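Local coordinates for protein putative L-alanine-DL-glutamate epimerase (Burkholderia xenovorans, PDB 3SN0) that is a magnesium-binding member of the mandelate racemase/muconate lactonizing enzyme family and probably acts as a racemase or epimerase, at residues Ile162-Phe167 with Ala201-Leu206; Leu220-Lys225 with Asp247-Gln252; Leu241-Ile246 with Asn338-Glu343. All coordinates share one frame; numbering follows the deposited sequence.

How the interactions relate
All three contacts are buried, and all belong to the enolase-type barrel domain. Interaction 1 fastens strand 161-168 to helix 193-210 on the outer side of the barrel, with an apolar patch and one polar bond. Interaction 2 joins two loops that follow neighbouring strands, 215-219 and 243-245; it combines a CH-pi contact with a backbone bond and a water bridge near the ligand, and reaches other subunits. Interaction 3 starts at the N-terminal end of the barrel strands, beside a neighbouring subunit, and runs inward to the magnesium site. The contacts interlock: Asn165 and Asn221 bring interactions 1 and 2 to the same fumarate, Lys163 forms a salt bridge with Glu245 of interaction 3, and Leu220 continues the strand pairing with Glu245.

Interaction 1 (Ile162-Phe167 with Ala201-Leu206). With FUM (fumaric acid), chain C.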
loop_
_atom_site.group_PDB
_atom_site.type_symbol
_atom_site.label_atom_id
_atom_site.label_comp_id
_atom_site.label_asym_id
_atom_site.label_seq_id
_atom_site.Cartn_x
_atom_site.Cartn_y
_atom_site.Cartn_z
ATOM N N ILE A 162 32.168 19.599 -11.414
ATOM C CA ILE A 162 33.195 18.566 -11.298
ATOM C C ILE A 162 32.672 17.475 -10.367
ATOM O O ILE A 162 31.856 17.770 -9.496
ATOM C CB ILE A 162 34.550 19.140 -10.738
ATOM C CG1 ILE A 162 34.370 19.691 -9.316
ATOM C CG2 ILE A 162 35.089 20.226 -11.671
ATOM C CD1 ILE A 162 35.603 20.396 -8.744
ATOM N N LYS A 163 33.110 16.226 -10.578
ATOM C CA LYS A 163 32.700 15.115 -9.720
ATOM C C LYS A 163 33.880 14.392 -9.110
ATOM O O LYS A 163 34.806 13.962 -9.825
ATOM C CB LYS A 163 31.829 14.111 -10.475
ATOM C CG LYS A 163 31.142 13.104 -9.552
ATOM C CD LYS A 163 30.038 12.305 -10.252
ATOM C CE LYS A 163 30.583 11.170 -11.101
ATOM N NZ LYS A 163 29.522 10.593 -11.965
ATOM N N THR A 164 33.832 14.240 -7.789
ATOM C CA THR A 164 34.850 13.523 -7.063
ATOM C C THR A 164 34.268 12.261 -6.414
ATOM O O THR A 164 33.060 12.008 -6.479
ATOM C CB THR A 164 35.551 14.420 -6.004
ATOM O OG1 THR A 164 36.696 13.728 -5.510
ATOM C CG2 THR A 164 34.610 14.791 -4.821
ATOM N N ASN A 165 35.136 11.489 -5.779
ATOM C CA ASN A 165 34.772 10.221 -5.108
ATOM C C ASN A 165 35.284 10.310 -3.663
ATOM O O ASN A 165 35.374 11.408 -3.142
ATOM C CB ASN A 165 35.361 9.032 -5.886
ATOM C CG ASN A 165 34.845 8.944 -7.319
ATOM O OD1 ASN A 165 35.347 9.632 -8.226
ATOM N ND2 ASN A 165 33.846 8.063 -7.548
ATOM N N ILE A 166 35.597 9.195 -3.001
ATOM C CA ILE A 166 35.940 9.243 -1.582
ATOM C C ILE A 166 37.436 9.022 -1.436
ATOM O O ILE A 166 37.965 8.032 -1.965
ATOM C CB ILE A 166 35.217 8.164 -0.767
ATOM C CG1 ILE A 166 33.708 8.199 -1.032
ATOM C CG2 ILE A 166 35.489 8.359 0.743
ATOM C CD1 ILE A 166 32.963 6.942 -0.513
ATOM N N PHE A 167 38.093 9.912 -0.693
ATOM C CA PHE A 167 39.549 9.861 -0.503
ATOM C C PHE A 167 39.951 10.011 0.939
ATOM O O PHE A 167 39.350 10.789 1.675
ATOM C CB PHE A 167 40.240 10.921 -1.358
ATOM C CG PHE A 167 40.163 10.616 -2.805
ATOM C CD1 PHE A 167 41.043 9.715 -3.358
ATOM C CD2 PHE A 167 39.162 11.146 -3.597
ATOM C CE1 PHE A 167 40.953 9.384 -4.672
ATOM C CE2 PHE A 167 39.069 10.788 -4.921
ATOM C CZ PHE A 167 39.973 9.915 -5.447
ATOM N N ALA A 201 37.364 17.097 4.674
ATOM C CA ALA A 201 38.639 17.761 4.333
ATOM C C ALA A 201 38.811 17.900 2.804
ATOM O O ALA A 201 39.177 18.972 2.286
ATOM C CB ALA A 201 39.815 16.988 4.940
ATOM N N HIS A 202 38.516 16.808 2.104
ATOM C CA HIS A 202 38.608 16.744 0.650
ATOM C C HIS A 202 37.682 17.731 -0.032
ATOM O O HIS A 202 38.110 18.478 -0.905
ATOM C CB HIS A 202 38.275 15.316 0.174
ATOM C CG HIS A 202 38.445 15.114 -1.295
ATOM N ND1 HIS A 202 39.636 14.709 -1.860
ATOM C CD2 HIS A 202 37.578 15.279 -2.326
ATOM C CE1 HIS A 202 39.486 14.604 -3.172
ATOM N NE2 HIS A 202 38.250 14.955 -3.481
ATOM N N LEU A 203 36.403 17.710 0.351
ATOM C CA LEU A 203 35.402 18.598 -0.220
ATOM C C LEU A 203 35.649 20.070 0.111
ATOM O O LEU A 203 35.415 20.940 -0.720
ATOM C CB LEU A 203 33.990 18.182 0.229
ATOM C CG LEU A 203 33.511 16.851 -0.341
ATOM C CD1 LEU A 203 32.260 16.343 0.406
ATOM C CD2 LEU A 203 33.228 17.021 -1.840
ATOM N N GLU A 204 36.141 20.348 1.308
ATOM C CA GLU A 204 36.530 21.735 1.659
ATOM C C GLU A 204 37.658 22.269 0.772
ATOM O O GLU A 204 37.574 23.410 0.293
ATOM C CB GLU A 204 36.881 21.851 3.149
ATOM C CG GLU A 204 35.633 21.997 4.020
ATOM C CD GLU A 204 35.877 21.788 5.504
ATOM O OE1 GLU A 204 37.027 21.497 5.893
ATOM O OE2 GLU A 204 34.890 21.906 6.280
ATOM N N ALA A 205 38.676 21.449 0.524
ATOM C CA ALA A 205 39.752 21.803 -0.413
ATOM C C ALA A 205 39.241 21.987 -1.843
ATOM O O ALA A 205 39.593 22.951 -2.530
ATOM C CB ALA A 205 40.885 20.756 -0.371
ATOM N N LEU A 206 38.391 21.074 -2.296
ATOM C CA LEU A 206 37.800 21.208 -3.626
ATOM C C LEU A 206 36.988 22.500 -3.772
ATOM O O LEU A 206 37.086 23.197 -4.791
ATOM C CB LEU A 206 36.912 19.985 -3.914
ATOM C CG LEU A 206 36.795 19.471 -5.329
ATOM C CD1 LEU A 206 38.152 19.036 -5.911
ATOM C CD2 LEU A 206 35.799 18.267 -5.349
HETATM O OXT FUM C . 35.922 3.622 -7.632
HETATM C C FUM C . 35.815 3.277 -8.839
HETATM O O FUM C . 36.393 2.245 -9.263
HETATM C C4 FUM C . 35.047 4.086 -9.815
HETATM C C5 FUM C . 34.397 5.200 -9.465
HETATM C C6 FUM C . 33.624 5.981 -10.465
HETATM O O7 FUM C . 33.683 5.640 -11.678
HETATM O O8 FUM C . 32.927 6.962 -10.070
#
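The rings of Phe167 and His202 lie nearly parallel, 23° between their planes, but are slid so far apart that they hardly overlap; their centroids are 5.2 Å from each other. CD2 of Phe167 comes to 3.5 Å from CE1 of His202, obliquely to both rings. Thr164 also approaches the imidazole obliquely, and its OG1 makes a 2.8 Å hydrogen bond with His202 NE2. The imidazole reaches back to the strand because its CG is trans to the helix backbone nitrogen (chi1 -175°). With His169 hydrogen-bonded to ND1, both ring nitrogens of this buried histidine have partners, which should fix the rotation of the ring. Toward Ile162 the contact turns apolar: CG2 of Thr164 slides past Leu206, 3.7 Å from CD2, while Ile162 and Leu206 meet tip to tip, CD1 to CG at 3.7 Å. Lys163, and Asn165 in the break of the strand, point away from the helix toward the active site. Asn165 gives ND2 to fumarate O8 at 2.9 Å, and Lys163, in the conformer given, forms a salt bridge with Glu245. One strand with a helix-facing side and a ligand-facing side, packed nearly antiparallel to helix 193-210, is typical of a beta/alpha-barrel, here the C-terminal domain of an enolase-superfamily enzyme.

Interaction 2 (Leu220-Lys225 with Asp247-Gln252). With FUM (fumaric acid), chain C.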
loop_
_atom_site.group_PDB
_atom_site.type_symbol
_atom_site.label_atom_id
_atom_site.label_comp_id
_atom_site.label_asym_id
_atom_site.label_seq_id
_atom_site.Cartn_x
_atom_site.Cartn_y
_atom_site.Cartn_z
ATOM N N LEU A 220 29.534 8.339 -4.359
ATOM C CA LEU A 220 29.826 7.381 -3.301
ATOM C C LEU A 220 29.776 5.929 -3.807
ATOM O O LEU A 220 30.067 5.004 -3.052
ATOM C CB LEU A 220 28.842 7.582 -2.151
ATOM C CG LEU A 220 28.786 8.985 -1.524
ATOM C CD1 LEU A 220 27.687 9.044 -0.465
ATOM C CD2 LEU A 220 30.129 9.392 -0.945
ATOM N N ASN A 221 29.455 5.750 -5.087
ATOM C CA ASN A 221 29.335 4.433 -5.702
ATOM C C ASN A 221 28.577 3.434 -4.787
ATOM O O ASN A 221 27.508 3.772 -4.258
ATOM C CB ASN A 221 30.718 3.929 -6.156
ATOM C CG ASN A 221 31.410 4.896 -7.086
ATOM O OD1 ASN A 221 32.192 5.743 -6.647
ATOM N ND2 ASN A 221 31.119 4.794 -8.381
ATOM N N PHE A 222 29.117 2.231 -4.601
ATOM C CA PHE A 222 28.512 1.203 -3.772
ATOM C C PHE A 222 29.264 1.129 -2.424
ATOM O O PHE A 222 29.332 0.076 -1.812
ATOM C CB PHE A 222 28.627 -0.180 -4.450
ATOM C CG PHE A 222 27.796 -0.380 -5.689
ATOM C CD1 PHE A 222 26.519 -0.950 -5.605
ATOM C CD2 PHE A 222 28.324 -0.101 -6.949
ATOM C CE1 PHE A 222 25.763 -1.189 -6.741
ATOM C CE2 PHE A 222 27.585 -0.356 -8.107
ATOM C CZ PHE A 222 26.306 -0.915 -8.007
ATOM N N ASN A 223 29.885 2.222 -1.982
ATOM C CA ASN A 223 30.833 2.145 -0.848
ATOM C C ASN A 223 30.268 2.187 0.572
ATOM O O ASN A 223 31.028 2.313 1.542
ATOM C CB ASN A 223 31.905 3.238 -1.029
ATOM C CG ASN A 223 32.819 2.941 -2.188
ATOM O OD1 ASN A 223 33.238 1.795 -2.377
ATOM N ND2 ASN A 223 33.121 3.958 -2.991
ATOM N N ALA A 224 28.952 2.078 0.699
ATOM C CA ALA A 224 28.295 2.029 1.998
ATOM C C ALA A 224 27.004 1.232 1.946
ATOM O O ALA A 224 26.541 0.824 0.867
ATOM C CB ALA A 224 28.007 3.444 2.498
ATOM N N LYS A 225 26.427 1.004 3.124
ATOM C CA LYS A 225 25.051 0.553 3.240
ATOM C C LYS A 225 24.186 1.784 3.538
ATOM O O LYS A 225 24.705 2.843 3.921
ATOM C CB LYS A 225 24.910 -0.493 4.352
ATOM C CG LYS A 225 25.899 -1.635 4.293
ATOM C CD LYS A 225 25.833 -2.408 3.002
ATOM C CE LYS A 225 26.820 -3.593 2.933
ATOM N NZ LYS A 225 26.453 -4.754 3.824
ATOM N N ASP A 247 24.962 4.209 -5.697
ATOM C CA ASP A 247 24.495 2.995 -6.340
ATOM C C ASP A 247 23.972 2.024 -5.307
ATOM O O ASP A 247 24.607 1.786 -4.265
ATOM C CB ASP A 247 25.610 2.374 -7.158
ATOM C CG ASP A 247 26.042 3.260 -8.271
ATOM O OD1 ASP A 247 25.179 3.560 -9.144
ATOM O OD2 ASP A 247 27.230 3.675 -8.257
ATOM N N SER A 248 22.817 1.439 -5.609
ATOM C CA SER A 248 22.144 0.524 -4.694
ATOM C C SER A 248 21.288 -0.456 -5.463
ATOM O O SER A 248 20.642 -0.095 -6.453
ATOM C CB SER A 248 21.248 1.311 -3.734
ATOM O OG SER A 248 20.654 0.420 -2.792
ATOM N N TYR A 249 21.275 -1.696 -4.998
ATOM C CA TYR A 249 20.330 -2.669 -5.490
ATOM C C TYR A 249 19.116 -2.835 -4.568
ATOM O O TYR A 249 18.373 -3.816 -4.679
ATOM C CB TYR A 249 21.018 -3.987 -5.768
ATOM C CG TYR A 249 22.032 -3.922 -6.899
ATOM C CD1 TYR A 249 21.710 -3.319 -8.120
ATOM C CD2 TYR A 249 23.310 -4.449 -6.756
ATOM C CE1 TYR A 249 22.638 -3.286 -9.170
ATOM C CE2 TYR A 249 24.231 -4.405 -7.802
ATOM C CZ TYR A 249 23.881 -3.822 -9.007
ATOM O OH TYR A 249 24.787 -3.780 -10.055
ATOM N N SER A 250 18.896 -1.856 -3.706
ATOM C CA SER A 250 17.733 -1.843 -2.813
ATOM C C SER A 250 16.915 -0.575 -3.062
ATOM O O SER A 250 17.243 0.490 -2.548
ATOM C CB SER A 250 18.159 -1.883 -1.351
ATOM O OG SER A 250 16.999 -1.747 -0.528
ATOM N N PRO A 251 15.882 -0.676 -3.891
ATOM C CA PRO A 251 15.109 0.526 -4.173
ATOM C C PRO A 251 14.486 1.106 -2.894
ATOM O O PRO A 251 14.447 2.318 -2.740
ATOM C CB PRO A 251 14.013 0.049 -5.136
ATOM C CG PRO A 251 14.434 -1.290 -5.641
ATOM C CD PRO A 251 15.533 -1.817 -4.754
ATOM N N GLN A 252 14.054 0.241 -1.969
ATOM C CA GLN A 252 13.480 0.732 -0.710
ATOM C C GLN A 252 14.544 1.400 0.159
ATOM O O GLN A 252 14.284 2.428 0.784
ATOM C CB GLN A 252 12.758 -0.385 0.059
ATOM C CG GLN A 252 11.404 -0.726 -0.533
ATOM C CD GLN A 252 10.462 0.471 -0.550
ATOM O OE1 GLN A 252 10.306 1.154 0.460
ATOM N NE2 GLN A 252 9.835 0.729 -1.699
HETATM O OXT FUM C . 35.922 3.622 -7.632
HETATM C C FUM C . 35.815 3.277 -8.839
HETATM O O FUM C . 36.393 2.245 -9.263
HETATM C C4 FUM C . 35.047 4.086 -9.815
HETATM C C5 FUM C . 34.397 5.200 -9.465
HETATM C C6 FUM C . 33.624 5.981 -10.465
HETATM O O7 FUM C . 33.683 5.640 -11.678
HETATM O O8 FUM C . 32.927 6.962 -10.070
HETATM O O HOH W 1 29.350 2.670 -9.436
#
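Asp247 and Phe222 make the main apolar contact, a CH-pi interaction in which Asp247 CB sits over the centre of the phenyl ring, 3.4 Å from its centroid and 8° off the normal. Phe222 also has an aromatic neighbour: its CE1 lies over one face of Tyr249, 3.7 Å from CE2 and toward the rim, with the ring planes inclined at 46°. The end of this pair reaches another chain, since Tyr249 OH is hydrogen-bonded to the backbone oxygen of Arg77 of a second subunit. Among backbone groups, Asp247 N bonds to Asn221 O at 3.0 Å. Leu220-Asn223 is a type II' turn, and in the partner segment Ser248 OG accepts from Ser250 N in an ST turn. Water completes the polar part: a molecule 3.0 Å from Asn221 ND2 donates to Asp247 OD2 at 2.6 Å, linking amide and carboxylate. The same ND2 makes a weak 3.3 Å bond to fumarate O8, while Asn221 OD1 takes a hydrogen bond from Asn165. Two loops at the C-terminal ends of adjacent strands, one of them holding a ligand, form the usual rim of a TIM-barrel active site.

Interaction 3 (Leu241-Ile246 with Asn338-Glu343); sequences LFWVEI and NLRIME. With MG (magnesium ion), chain B.
Phe242 and Arg340 approach from opposite directions, and CZ of the phenyl ring comes over one face of the guanidinium, offset toward its rim. The two planes are 37° apart, so the groups meet tilted, with Phe242 CZ 3.2 Å from Arg340 NH2. Phe242 extends to the arginine with its CG trans to the backbone nitrogen (chi1 -175°), while the arginine chain bends at chi2. A water accepts from Arg340 NH2 at 3.0 Å and donates to Phe242 O; it sits over the centre of a face of the Phe242 ring. Arg340 NE goes to another chain, in a salt bridge with Glu227 of a neighbouring subunit. Trp243 slides past the arginine in the opposite direction and presents its edge to the aliphatic part, CZ3 lying 3.9 Å from Arg340 CG. Ile341 crosses the indole obliquely, its CG2 3.7 Å from CH2, and places CD1 3.9 Å from Phe242 CZ. Across the indole, NE1 donates to OE2 of Glu245 at 3.1 Å on the anti side, tilted from the carboxylate plane. OE1 binds magnesium at 1.9 Å beside three waters, with Asp219 and Glu269. In the conformer given, OE2 takes both the indole N-H and the Lys163 ammonium; both charged side chains have a second conformer, so this hold is probably not rigid. The indole thus joins the Phe242-Arg340-Ile341 cluster to the second shell of the metal site.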
loop_
_atom_site.group_PDB
_atom_site.type_symbol
_atom_site.label_atom_id
_atom_site.label_comp_id
_atom_site.label_asym_id
_atom_site.label_seq_id
_atom_site.Cartn_x
_atom_site.Cartn_y
_atom_site.Cartn_z
ATOM N N LEU A 241 26.128 20.707 -2.549
ATOM C CA LEU A 241 26.431 19.628 -3.499
ATOM C C LEU A 241 25.368 19.542 -4.595
ATOM O O LEU A 241 24.175 19.530 -4.312
ATOM C CB LEU A 241 26.578 18.297 -2.782
ATOM C CG LEU A 241 27.646 18.229 -1.691
ATOM C CD1 LEU A 241 27.578 16.900 -0.917
ATOM C CD2 LEU A 241 29.055 18.461 -2.287
ATOM N N PHE A 242 25.836 19.507 -5.841
ATOM C CA PHE A 242 24.989 19.430 -7.046
ATOM C C PHE A 242 24.181 18.136 -7.005
ATOM O O PHE A 242 22.986 18.130 -7.245
ATOM C CB PHE A 242 25.887 19.461 -8.275
ATOM C CG PHE A 242 25.172 19.509 -9.600
ATOM C CD1 PHE A 242 24.873 20.713 -10.193
ATOM C CD2 PHE A 242 24.902 18.347 -10.298
ATOM C CE1 PHE A 242 24.266 20.751 -11.441
ATOM C CE2 PHE A 242 24.296 18.387 -11.539
ATOM C CZ PHE A 242 24.004 19.587 -12.114
ATOM N N TRP A 243 24.855 17.050 -6.658
ATOM C CA TRP A 243 24.181 15.816 -6.296
ATOM C C TRP A 243 25.130 14.918 -5.538
ATOM O O TRP A 243 26.364 15.112 -5.582
ATOM C CB TRP A 243 23.563 15.085 -7.487
ATOM C CG TRP A 243 24.441 14.315 -8.463
ATOM C CD1 TRP A 243 25.425 13.432 -8.170
ATOM C CD2 TRP A 243 24.317 14.306 -9.896
ATOM N NE1 TRP A 243 25.942 12.888 -9.319
ATOM C CE2 TRP A 243 25.270 13.406 -10.392
ATOM C CE3 TRP A 243 23.484 14.975 -10.806
ATOM C CZ2 TRP A 243 25.433 13.157 -11.752
ATOM C CZ3 TRP A 243 23.661 14.736 -12.157
ATOM C CH2 TRP A 243 24.620 13.838 -12.617
ATOM N N VAL A 244 24.532 13.957 -4.849
ATOM C CA VAL A 244 25.255 12.854 -4.238
ATOM C C VAL A 244 24.796 11.583 -4.925
ATOM O O VAL A 244 23.604 11.280 -4.961
ATOM C CB VAL A 244 25.050 12.766 -2.733
ATOM C CG1 VAL A 244 25.856 11.572 -2.163
ATOM C CG2 VAL A 244 25.502 14.062 -2.054
ATOM N N GLU A 245 25.764 10.874 -5.500
ATOM C CA GLU A 245 25.514 9.711 -6.336
ATOM C C GLU A 245 25.718 8.452 -5.496
ATOM O O GLU A 245 26.778 8.274 -4.898
ATOM C CB GLU A 245 26.483 9.743 -7.521
ATOM C CG GLU A 245 26.100 8.901 -8.723
ATOM C CD GLU A 245 26.982 9.182 -9.934
ATOM O OE1 GLU A 245 27.221 8.226 -10.695
ATOM O OE2 GLU A 245 27.447 10.335 -10.130
ATOM N N ILE A 246 24.709 7.578 -5.482
ATOM C CA ILE A 246 24.700 6.372 -4.623
ATOM C C ILE A 246 24.141 5.222 -5.455
ATOM O O ILE A 246 22.985 5.266 -5.903
ATOM C CB ILE A 246 23.778 6.573 -3.400
ATOM C CG1 ILE A 246 24.317 7.688 -2.503
ATOM C CG2 ILE A 246 23.647 5.255 -2.568
ATOM C CD1 ILE A 246 23.342 8.126 -1.398
ATOM N N ASN A 338 14.627 15.521 -21.548
ATOM C CA ASN A 338 14.804 15.525 -20.098
ATOM C C ASN A 338 16.248 15.202 -19.700
ATOM O O ASN A 338 16.510 14.240 -18.979
ATOM C CB ASN A 338 13.791 14.589 -19.424
ATOM C CG ASN A 338 13.811 13.158 -19.994
ATOM O OD1 ASN A 338 13.766 12.963 -21.204
ATOM N ND2 ASN A 338 13.812 12.156 -19.102
ATOM N N LEU A 339 17.182 16.044 -20.159
ATOM C CA LEU A 339 18.611 15.836 -19.934
ATOM C C LEU A 339 19.096 16.697 -18.786
ATOM O O LEU A 339 19.053 17.914 -18.858
ATOM C CB LEU A 339 19.410 16.165 -21.196
ATOM C CG LEU A 339 20.931 15.953 -21.157
ATOM C CD1 LEU A 339 21.237 14.474 -21.285
ATOM C CD2 LEU A 339 21.594 16.780 -22.281
ATOM N N ARG A 340 19.604 16.060 -17.736
ATOM C CA ARG A 340 20.132 16.781 -16.596
ATOM C C ARG A 340 21.440 17.486 -16.872
ATOM O O ARG A 340 21.601 18.657 -16.523
ATOM C CB ARG A 340 20.366 15.821 -15.410
ATOM C CG ARG A 340 20.841 16.551 -14.144
ATOM C CD ARG A 340 19.746 17.445 -13.633
ATOM N NE ARG A 340 20.154 18.355 -12.575
ATOM C CZ ARG A 340 20.689 19.568 -12.749
ATOM N NH1 ARG A 340 20.954 20.053 -13.962
ATOM N NH2 ARG A 340 20.956 20.308 -11.672
ATOM N N ILE A 341 22.369 16.742 -17.474
ATOM C CA ILE A 341 23.762 17.144 -17.659
ATOM C C ILE A 341 24.455 15.947 -18.336
ATOM O O ILE A 341 23.886 14.833 -18.353
ATOM C CB ILE A 341 24.439 17.499 -16.318
ATOM C CG1 ILE A 341 25.775 18.208 -16.542
ATOM C CG2 ILE A 341 24.672 16.265 -15.458
ATOM C CD1 ILE A 341 26.253 18.983 -15.304
HETATM N N MSE A 342 25.644 16.151 -18.909
HETATM C CA MSE A 342 26.433 15.030 -19.433
HETATM C C MSE A 342 27.787 14.918 -18.756
HETATM O O MSE A 342 28.504 15.898 -18.577
HETATM C CB MSE A 342 26.635 15.085 -20.952
HETATM C CG MSE A 342 27.517 13.866 -21.517
HETATM SE SE MSE A 342 27.293 13.967 -23.375
HETATM C CE MSE A 342 29.023 13.111 -23.885
ATOM N N GLU A 343 28.102 13.705 -18.335
ATOM C CA GLU A 343 29.392 13.374 -17.764
ATOM C C GLU A 343 30.434 13.321 -18.854
ATOM O O GLU A 343 30.164 12.861 -19.967
ATOM C CB GLU A 343 29.309 11.991 -17.123
ATOM C CG GLU A 343 30.596 11.546 -16.478
ATOM C CD GLU A 343 30.551 10.150 -15.909
ATOM O OE1 GLU A 343 29.630 9.368 -16.227
ATOM O OE2 GLU A 343 31.462 9.838 -15.131
HETATM MG MG MG B . 28.679 6.987 -10.638
HETATM O O HOH W 2 21.134 19.105 -8.972
HETATM O O HOH W 3 30.365 5.986 -11.032
HETATM O O HOH W 4 28.082 5.986 -9.023
HETATM O O HOH W 5 29.231 8.243 -12.345
#